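Long-range contact in enoyl-CoA hydratase subunit I (Geobacillus kaustophilus, PDB 2PBP), which probably adds water across the double bond of enoyl-CoA thioesters: residues 122-134 against 159-171. Residues are numbered along the deposited sequence; the frame is centred on the assembly and turned at random.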
# COMPACT_ATOMS: atom_id res chain seq x y z
N ALA A 122 2.59 -19.22 -2.28
CA ALA A 122 2.15 -20.28 -3.17
C ALA A 122 3.20 -21.30 -3.57
O ALA A 122 4.39 -20.99 -3.65
CB ALA A 122 1.52 -19.68 -4.42
N SER A 123 2.72 -22.51 -3.81
CA SER A 123 3.55 -23.61 -4.27
C SER A 123 3.63 -23.49 -5.78
O SER A 123 2.85 -22.75 -6.39
CB SER A 123 2.91 -24.95 -3.90
OG SER A 123 3.40 -25.99 -4.73
N SER A 124 4.56 -24.22 -6.38
CA SER A 124 4.69 -24.22 -7.83
C SER A 124 3.53 -25.05 -8.39
O SER A 124 3.23 -25.00 -9.58
CB SER A 124 6.02 -24.85 -8.24
OG SER A 124 7.12 -24.07 -7.79
N ALA A 125 2.87 -25.80 -7.51
CA ALA A 125 1.75 -26.64 -7.90
C ALA A 125 0.46 -25.83 -7.96
O ALA A 125 -0.59 -26.34 -8.35
CB ALA A 125 1.59 -27.78 -6.89
N ALA A 126 0.55 -24.56 -7.57
CA ALA A 126 -0.63 -23.69 -7.54
C ALA A 126 -1.03 -23.03 -8.85
O ALA A 126 -0.19 -22.61 -9.65
CB ALA A 126 -0.44 -22.62 -6.46
N GLU A 127 -2.34 -22.93 -9.04
CA GLU A 127 -2.93 -22.29 -10.20
C GLU A 127 -4.16 -21.56 -9.67
O GLU A 127 -4.85 -22.07 -8.80
CB GLU A 127 -3.36 -23.32 -11.25
CG GLU A 127 -2.22 -23.83 -12.12
CD GLU A 127 -2.71 -24.57 -13.35
OE1 GLU A 127 -3.30 -25.66 -13.19
OE2 GLU A 127 -2.51 -24.06 -14.47
N PHE A 128 -4.41 -20.37 -10.19
CA PHE A 128 -5.54 -19.56 -9.75
C PHE A 128 -6.42 -19.23 -10.94
O PHE A 128 -5.93 -18.95 -12.03
CB PHE A 128 -5.03 -18.25 -9.13
CG PHE A 128 -4.05 -18.45 -8.01
CD1 PHE A 128 -4.49 -18.51 -6.69
CD2 PHE A 128 -2.69 -18.57 -8.27
CE1 PHE A 128 -3.59 -18.69 -5.65
CE2 PHE A 128 -1.77 -18.74 -7.24
CZ PHE A 128 -2.22 -18.81 -5.92
N GLY A 129 -7.73 -19.26 -10.74
CA GLY A 129 -8.62 -18.94 -11.85
C GLY A 129 -10.08 -18.87 -11.46
O GLY A 129 -10.47 -19.29 -10.37
N PHE A 130 -10.89 -18.35 -12.38
CA PHE A 130 -12.33 -18.21 -12.18
C PHE A 130 -13.05 -18.87 -13.35
O PHE A 130 -13.45 -18.21 -14.31
CB PHE A 130 -12.72 -16.74 -12.11
CG PHE A 130 -12.26 -16.06 -10.85
CD1 PHE A 130 -12.76 -16.46 -9.61
CD2 PHE A 130 -11.33 -15.03 -10.90
CE1 PHE A 130 -12.33 -15.84 -8.44
CE2 PHE A 130 -10.90 -14.40 -9.73
CZ PHE A 130 -11.41 -14.81 -8.50
N PRO A 131 -13.23 -20.20 -13.29
CA PRO A 131 -13.90 -20.94 -14.35
C PRO A 131 -15.42 -20.79 -14.35
O PRO A 131 -16.10 -21.35 -15.22
CB PRO A 131 -13.45 -22.38 -14.10
CG PRO A 131 -13.41 -22.43 -12.60
CD PRO A 131 -12.72 -21.11 -12.25
N GLU A 132 -15.95 -20.03 -13.39
CA GLU A 132 -17.39 -19.83 -13.28
C GLU A 132 -18.05 -19.41 -14.59
O GLU A 132 -19.15 -19.86 -14.90
CB GLU A 132 -17.73 -18.79 -12.20
CG GLU A 132 -17.52 -19.26 -10.78
CD GLU A 132 -16.19 -18.82 -10.20
OE1 GLU A 132 -15.20 -18.79 -10.96
OE2 GLU A 132 -16.14 -18.51 -8.99
N VAL A 133 -17.39 -18.53 -15.34
CA VAL A 133 -17.95 -18.05 -16.59
C VAL A 133 -18.27 -19.17 -17.58
O VAL A 133 -19.23 -19.08 -18.35
CB VAL A 133 -17.00 -17.02 -17.27
CG1 VAL A 133 -15.67 -17.68 -17.62
CG2 VAL A 133 -17.66 -16.45 -18.52
N ASN A 134 -17.47 -20.24 -17.56
CA ASN A 134 -17.71 -21.34 -18.48
C ASN A 134 -18.94 -22.16 -18.13
O ASN A 134 -19.39 -23.00 -18.92
CB ASN A 134 -16.47 -22.24 -18.57
CG ASN A 134 -15.28 -21.51 -19.14
OD1 ASN A 134 -15.41 -20.73 -20.08
ND2 ASN A 134 -14.10 -21.77 -18.58
N TRP A 159 -8.99 -12.45 -17.54
CA TRP A 159 -9.11 -13.67 -16.74
C TRP A 159 -10.54 -14.05 -16.39
O TRP A 159 -10.90 -15.22 -16.42
CB TRP A 159 -8.28 -13.53 -15.46
CG TRP A 159 -6.82 -13.35 -15.74
CD1 TRP A 159 -6.12 -12.18 -15.72
CD2 TRP A 159 -5.90 -14.37 -16.12
NE1 TRP A 159 -4.81 -12.41 -16.07
CE2 TRP A 159 -4.65 -13.75 -16.32
CE3 TRP A 159 -6.00 -15.75 -16.32
CZ2 TRP A 159 -3.50 -14.46 -16.71
CZ3 TRP A 159 -4.86 -16.46 -16.70
CH2 TRP A 159 -3.63 -15.81 -16.90
N LEU A 160 -11.35 -13.05 -16.04
CA LEU A 160 -12.73 -13.30 -15.65
C LEU A 160 -13.62 -13.75 -16.82
O LEU A 160 -14.48 -14.61 -16.65
CB LEU A 160 -13.32 -12.04 -15.00
CG LEU A 160 -12.67 -11.64 -13.67
CD1 LEU A 160 -13.06 -10.22 -13.30
CD2 LEU A 160 -13.09 -12.63 -12.58
N TRP A 161 -13.39 -13.17 -18.00
CA TRP A 161 -14.18 -13.52 -19.18
C TRP A 161 -13.82 -14.87 -19.81
O TRP A 161 -14.68 -15.55 -20.36
CB TRP A 161 -14.05 -12.44 -20.25
CG TRP A 161 -14.90 -11.21 -20.04
CD1 TRP A 161 -15.92 -11.05 -19.15
CD2 TRP A 161 -14.84 -10.01 -20.81
NE1 TRP A 161 -16.51 -9.82 -19.32
CE2 TRP A 161 -15.87 -9.16 -20.34
CE3 TRP A 161 -14.03 -9.57 -21.87
CZ2 TRP A 161 -16.10 -7.89 -20.87
CZ3 TRP A 161 -14.27 -8.31 -22.40
CH2 TRP A 161 -15.29 -7.48 -21.90
N THR A 162 -12.54 -15.25 -19.72
CA THR A 162 -12.08 -16.51 -20.31
C THR A 162 -12.05 -17.70 -19.37
O THR A 162 -12.15 -18.85 -19.80
CB THR A 162 -10.66 -16.36 -20.91
OG1 THR A 162 -9.72 -16.11 -19.86
CG2 THR A 162 -10.63 -15.21 -21.90
N GLY A 163 -11.90 -17.44 -18.07
CA GLY A 163 -11.84 -18.51 -17.10
C GLY A 163 -10.53 -19.28 -17.13
O GLY A 163 -10.42 -20.35 -16.55
N ALA A 164 -9.53 -18.72 -17.81
CA ALA A 164 -8.22 -19.36 -17.91
C ALA A 164 -7.50 -19.39 -16.57
O ALA A 164 -7.73 -18.55 -15.71
CB ALA A 164 -7.36 -18.64 -18.95
N ARG A 165 -6.61 -20.37 -16.40
CA ARG A 165 -5.87 -20.49 -15.16
C ARG A 165 -4.57 -19.68 -15.16
O ARG A 165 -3.83 -19.68 -16.14
CB ARG A 165 -5.55 -21.95 -14.86
CG ARG A 165 -6.76 -22.79 -14.53
CD ARG A 165 -6.33 -24.20 -14.24
NE ARG A 165 -7.47 -25.09 -14.03
CZ ARG A 165 -7.36 -26.39 -13.81
NH1 ARG A 165 -6.16 -26.96 -13.78
NH2 ARG A 165 -8.45 -27.13 -13.64
N MET A 166 -4.32 -19.02 -14.05
CA MET A 166 -3.14 -18.19 -13.86
C MET A 166 -2.10 -18.99 -13.07
O MET A 166 -2.42 -19.58 -12.04
CB MET A 166 -3.54 -16.93 -13.10
CG MET A 166 -2.47 -15.88 -12.93
SD MET A 166 -3.06 -14.61 -11.80
CE MET A 166 -4.21 -13.71 -12.85
N SER A 167 -0.87 -19.04 -13.56
CA SER A 167 0.18 -19.78 -12.85
C SER A 167 0.61 -18.99 -11.62
O SER A 167 0.37 -17.79 -11.53
CB SER A 167 1.39 -20.00 -13.76
OG SER A 167 1.99 -18.77 -14.10
N ALA A 168 1.25 -19.67 -10.68
CA ALA A 168 1.71 -19.01 -9.47
C ALA A 168 2.70 -17.90 -9.82
O ALA A 168 2.67 -16.82 -9.22
CB ALA A 168 2.38 -20.02 -8.54
N LYS A 169 3.55 -18.15 -10.81
CA LYS A 169 4.54 -17.16 -11.22
C LYS A 169 3.94 -15.85 -11.74
O LYS A 169 4.42 -14.78 -11.37
CB LYS A 169 5.48 -17.75 -12.28
CG LYS A 169 6.57 -16.79 -12.74
CD LYS A 169 7.36 -16.21 -11.57
CE LYS A 169 8.02 -17.29 -10.72
NZ LYS A 169 8.68 -16.73 -9.51
N GLU A 170 2.92 -15.92 -12.58
CA GLU A 170 2.34 -14.68 -13.08
C GLU A 170 1.58 -13.98 -11.97
O GLU A 170 1.52 -12.75 -11.93
CB GLU A 170 1.41 -14.91 -14.27
CG GLU A 170 1.21 -13.64 -15.08
CD GLU A 170 0.22 -13.79 -16.22
OE1 GLU A 170 0.14 -14.90 -16.79
OE2 GLU A 170 -0.45 -12.80 -16.56
N ALA A 171 0.99 -14.77 -11.07
CA ALA A 171 0.25 -14.21 -9.95
C ALA A 171 1.20 -13.39 -9.09
O ALA A 171 0.83 -12.35 -8.56
CB ALA A 171 -0.38 -15.34 -9.13
O HOH W 1 1.92 -22.39 -11.33
O HOH W 2 -9.72 -17.04 -14.65
O HOH W 3 -15.28 -16.24 -14.38
O HOH W 4 -11.30 -21.35 -19.91
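Arg165, with CG anti to its carbonyl carbon (chi1 -68°) and the chain stretched out to NE, runs across Glu127, whose own CG takes the same position (chi1 -80°) and whose chain is extended beyond it. The carboxylate and guanidinium planes stand almost perpendicular, and Arg165 NH1 reaches Glu127 OE1 at 3.2 Å from above the carboxylate plane, a salt bridge backed by Arg165 CD packing on Glu127 CD at 3.7 Å. With an alanine at Glu127, the Arg165 guanidinium would probably lose this charged mate and its methylenes have less to lie on. In the adjoining step of the ladder, Phe128 and Met166 form an antiparallel hydrogen-bonded pair: Phe128 N donates to Met166 O at 2.8 Å and Met166 N to Phe128 O at 2.6 Å, both nearly straight. On the sheet face opposite the salt bridge, the Phe128 ring turns an edge to Ala168 CA, while Ala171 CB sits 4.1 Å from Phe128 CD2. Beyond the paired strands, one water links Phe130 N to Trp159 O and Ala164 O, another Phe130 O to Leu160 O. Leu160 CD2 presses on Phe130 CD2 at 3.4 Å, and Val133 CG1 rests on Leu160 O. Gly163, with positive phi just after the helix, sends its CA-H to Phe130 O; a side chain there would probably run into Asn134 ND2. In the small second sheet of this crotonase-like fold, strand 166-167, outermost within this chain, follows strand 127-129, which bonds on to strand 105-107; Phe111 of helix 109-115 stacks on Phe130, and Leu147 of helix 143-151 touches both Phe130 and Leu160.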